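Local atomic coordinates of autolysin E (Staphylococcus aureus, PDB entry 4PI8), a protein that probably hydrolyses glycosidic bonds in the NAG-NAM glycan strands of bacterial cell-wall peptidoglycan as an autolysin. Residues 170-176 with 191-195. The protein carries 1 engineered substitution. Residues are numbered along the deposited sequence.
Sequences EYFENNQ and QHQYA. With AMU (N-acetyl-beta-muramic acid), chain B; NAG (2-acetamido-2-deoxy-beta-D-glucopyranose), chain C.
Residues 170-172 lie on helix 156-172, which ends in a Schellman motif: Gln-176 N donates a hydrogen bond to Tyr-171 O (3.0 Å) and Asn-175 N to Phe-172 O (3.2 Å), with Asn-175 at phi 63°. Residues 191-195 are irregular loop, His-192 at phi/psi 49°/54°; the closest CA pair, Tyr-171 and His-192, stands 8.5 Å apart. Tyr-171 (chi1 m) lies between two rings: His-192 (chi1 t) forms an offset stack over one face (centroids 4.1 Å, planes 26°), while Tyr-194 meets the other obliquely (CD2 to Tyr-171 CZ 3.5 Å, centroids 4.9 Å, planes 55°). This aromatic cluster belongs to the glycan pocket of a lysozyme-clan glucosaminidase domain, where Tyr-171 OH donates to AMU O10 (2.7 Å), Gln-193 N to NAG O7 (2.9 Å), and AMU N2 to Tyr-194 O (2.8 Å). Gln-176 (chi1 m, chi2 t) fixes the histidine twice: OE1 accepts from His-192 ND1 (2.8 Å) and also from Asn-174 ND2 (2.9 Å), and NE2 donates to His-192 O (3.0 Å).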
loop_
_atom_site.group_PDB
_atom_site.type_symbol
_atom_site.label_atom_id
_atom_site.label_comp_id
_atom_site.label_asym_id
_atom_site.label_seq_id
_atom_site.Cartn_x
_atom_site.Cartn_y
_atom_site.Cartn_z
ATOM N N GLU A 170 -8.475 5.914 6.105
ATOM C CA GLU A 170 -8.075 5.031 7.194
ATOM C C GLU A 170 -6.619 5.129 7.603
ATOM O O GLU A 170 -6.289 4.843 8.742
ATOM C CB GLU A 170 -8.393 3.577 6.889
ATOM C CG GLU A 170 -9.864 3.420 6.519
ATOM C CD GLU A 170 -10.817 3.938 7.580
ATOM O OE1 GLU A 170 -10.546 3.714 8.796
ATOM O OE2 GLU A 170 -11.829 4.566 7.163
ATOM N N TYR A 171 -5.713 5.512 6.691
ATOM C CA TYR A 171 -4.301 5.643 6.971
ATOM C C TYR A 171 -3.885 7.098 7.036
ATOM O O TYR A 171 -3.327 7.583 8.063
ATOM C CB TYR A 171 -3.441 4.796 5.986
ATOM C CG TYR A 171 -3.515 3.348 6.358
ATOM C CD1 TYR A 171 -4.610 2.564 5.985
ATOM C CD2 TYR A 171 -2.545 2.756 7.151
ATOM C CE1 TYR A 171 -4.744 1.232 6.367
ATOM C CE2 TYR A 171 -2.699 1.427 7.565
ATOM C CZ TYR A 171 -3.776 0.692 7.166
ATOM O OH TYR A 171 -3.893 -0.607 7.597
ATOM N N PHE A 172 -4.072 7.867 5.959
ATOM C CA PHE A 172 -3.562 9.221 5.972
ATOM C C PHE A 172 -4.230 10.084 7.081
ATOM O O PHE A 172 -3.579 10.893 7.724
ATOM C CB PHE A 172 -3.674 9.927 4.623
ATOM C CG PHE A 172 -2.925 9.281 3.489
ATOM C CD1 PHE A 172 -1.954 8.327 3.697
ATOM C CD2 PHE A 172 -3.123 9.750 2.221
ATOM C CE1 PHE A 172 -1.216 7.838 2.652
ATOM C CE2 PHE A 172 -2.359 9.273 1.188
ATOM C CZ PHE A 172 -1.409 8.311 1.373
ATOM N N GLU A 173 -5.510 9.904 7.274
ATOM C CA GLU A 173 -6.241 10.632 8.332
ATOM C C GLU A 173 -5.913 10.100 9.710
ATOM O O GLU A 173 -6.291 10.750 10.710
ATOM C CB GLU A 173 -7.728 10.603 8.074
ATOM C CG GLU A 173 -8.167 11.420 6.860
ATOM C CD GLU A 173 -7.848 12.864 6.977
ATOM O OE1 GLU A 173 -8.281 13.511 7.986
ATOM O OE2 GLU A 173 -7.129 13.390 6.160
ATOM N N ASN A 174 -5.196 8.998 9.790
ATOM C CA ASN A 174 -4.706 8.403 11.055
ATOM C C ASN A 174 -3.243 8.735 11.284
ATOM O O ASN A 174 -2.576 8.012 12.034
ATOM C CB ASN A 174 -4.943 6.893 11.073
ATOM C CG ASN A 174 -4.746 6.260 12.447
ATOM O OD1 ASN A 174 -5.305 6.818 13.429
ATOM N ND2 ASN A 174 -3.920 5.222 12.561
ATOM N N ASN A 175 -2.686 9.736 10.591
ATOM C CA ASN A 175 -1.319 10.126 10.739
ATOM C C ASN A 175 -0.280 9.071 10.352
ATOM O O ASN A 175 0.890 9.128 10.748
ATOM C CB ASN A 175 -1.066 10.635 12.183
ATOM C CG ASN A 175 0.179 11.484 12.295
ATOM O OD1 ASN A 175 0.500 12.290 11.391
ATOM N ND2 ASN A 175 0.910 11.348 13.434
ATOM N N GLN A 176 -0.678 8.190 9.431
ATOM C CA GLN A 176 0.271 7.242 8.793
ATOM C C GLN A 176 0.413 7.785 7.356
ATOM O O GLN A 176 -0.370 7.448 6.489
ATOM C CB GLN A 176 -0.294 5.834 8.869
ATOM C CG GLN A 176 -0.350 5.284 10.279
ATOM C CD GLN A 176 -1.084 3.956 10.375
ATOM O OE1 GLN A 176 -2.301 3.918 10.543
ATOM N NE2 GLN A 176 -0.390 2.880 10.225
ATOM N N GLN A 191 -0.199 -2.262 15.709
ATOM C CA GLN A 191 -1.586 -2.071 15.422
ATOM C C GLN A 191 -1.689 -1.384 14.094
ATOM O O GLN A 191 -0.906 -0.510 13.754
ATOM C CB GLN A 191 -2.246 -1.051 16.449
ATOM C CG GLN A 191 -2.249 -1.605 17.823
ATOM C CD GLN A 191 -3.150 -0.799 18.701
ATOM O OE1 GLN A 191 -2.697 -0.086 19.593
ATOM N NE2 GLN A 191 -4.412 -0.859 18.423
ATOM N N HIS A 192 -2.817 -1.629 13.441
ATOM C CA HIS A 192 -3.223 -0.891 12.246
ATOM C C HIS A 192 -2.082 -0.814 11.235
ATOM O O HIS A 192 -1.807 0.299 10.707
ATOM C CB HIS A 192 -3.802 0.490 12.579
ATOM C CG HIS A 192 -4.686 0.980 11.485
ATOM N ND1 HIS A 192 -4.293 1.967 10.592
ATOM C CD2 HIS A 192 -5.866 0.498 11.017
ATOM C CE1 HIS A 192 -5.224 2.104 9.666
ATOM N NE2 HIS A 192 -6.184 1.224 9.883
ATOM N N GLN A 193 -1.540 -1.943 10.883
ATOM C CA GLN A 193 -0.419 -2.015 9.887
ATOM C C GLN A 193 -0.942 -2.571 8.592
ATOM O O GLN A 193 -1.729 -3.500 8.514
ATOM C CB GLN A 193 0.700 -2.841 10.471
ATOM C CG GLN A 193 1.319 -2.074 11.633
ATOM C CD GLN A 193 2.483 -2.678 12.416
ATOM O OE1 GLN A 193 3.029 -1.958 13.237
ATOM N NE2 GLN A 193 2.796 -3.919 12.219
ATOM N N TYR A 194 -0.422 -1.994 7.490
ATOM C CA TYR A 194 -1.070 -2.249 6.192
ATOM C C TYR A 194 -0.832 -3.628 5.702
ATOM O O TYR A 194 -1.676 -4.176 4.957
ATOM C CB TYR A 194 -0.591 -1.198 5.171
ATOM C CG TYR A 194 -1.596 -1.026 4.005
ATOM C CD1 TYR A 194 -1.600 -1.948 2.943
ATOM C CD2 TYR A 194 -2.485 -0.018 3.993
ATOM C CE1 TYR A 194 -2.572 -1.844 1.967
ATOM C CE2 TYR A 194 -3.469 0.075 2.990
ATOM C CZ TYR A 194 -3.468 -0.850 2.012
ATOM O OH TYR A 194 -4.457 -0.697 1.000
ATOM N N ALA A 195 0.327 -4.218 5.999
ATOM C CA ALA A 195 0.699 -5.474 5.428
ATOM C C ALA A 195 1.540 -6.283 6.378
ATOM O O ALA A 195 2.166 -5.686 7.274
ATOM C CB ALA A 195 1.451 -5.214 4.147
HETATM C C1 AMU B . -3.132 -6.989 6.030
HETATM C C2 AMU B . -4.335 -6.141 6.324
HETATM C C3 AMU B . -4.317 -5.690 7.793
HETATM C C4 AMU B . -4.181 -6.945 8.686
HETATM C C5 AMU B . -3.053 -7.804 8.192
HETATM C C6 AMU B . -2.909 -9.077 9.030
HETATM C C7 AMU B . -5.462 -4.379 4.957
HETATM C C8 AMU B . -5.238 -3.068 4.234
HETATM C C9 AMU B . -5.264 -3.533 8.305
HETATM C C10 AMU B . -6.483 -2.794 7.911
HETATM C C11 AMU B . -4.880 -3.251 9.755
HETATM O O1 AMU B . -3.151 -7.460 4.692
HETATM O O3 AMU B . -5.477 -4.938 8.136
HETATM O O4 AMU B . -3.967 -6.429 10.010
HETATM O O5 AMU B . -3.257 -8.159 6.848
HETATM O O6 AMU B . -1.731 -9.823 8.705
HETATM O O7 AMU B . -6.542 -4.929 4.945
HETATM O O10 AMU B . -6.392 -1.603 7.490
HETATM O O11 AMU B . -7.636 -3.369 8.055
HETATM N N2 AMU B . -4.368 -4.919 5.480
HETATM C C1 NAG C . -4.782 -7.030 11.001
HETATM C C2 NAG C . -4.253 -6.414 12.302
HETATM C C3 NAG C . -5.080 -6.977 13.471
HETATM C C4 NAG C . -6.527 -6.746 13.160
HETATM C C5 NAG C . -6.937 -7.286 11.800
HETATM C C6 NAG C . -8.325 -6.815 11.484
HETATM C C7 NAG C . -1.901 -5.591 12.499
HETATM C C8 NAG C . -0.503 -5.969 12.805
HETATM N N2 NAG C . -2.819 -6.573 12.552
HETATM O O3 NAG C . -4.731 -6.271 14.652
HETATM O O4 NAG C . -7.317 -7.452 14.113
HETATM O O5 NAG C . -6.127 -6.683 10.791
HETATM O O6 NAG C . -8.660 -7.521 10.287
HETATM O O7 NAG C . -2.218 -4.430 12.212
#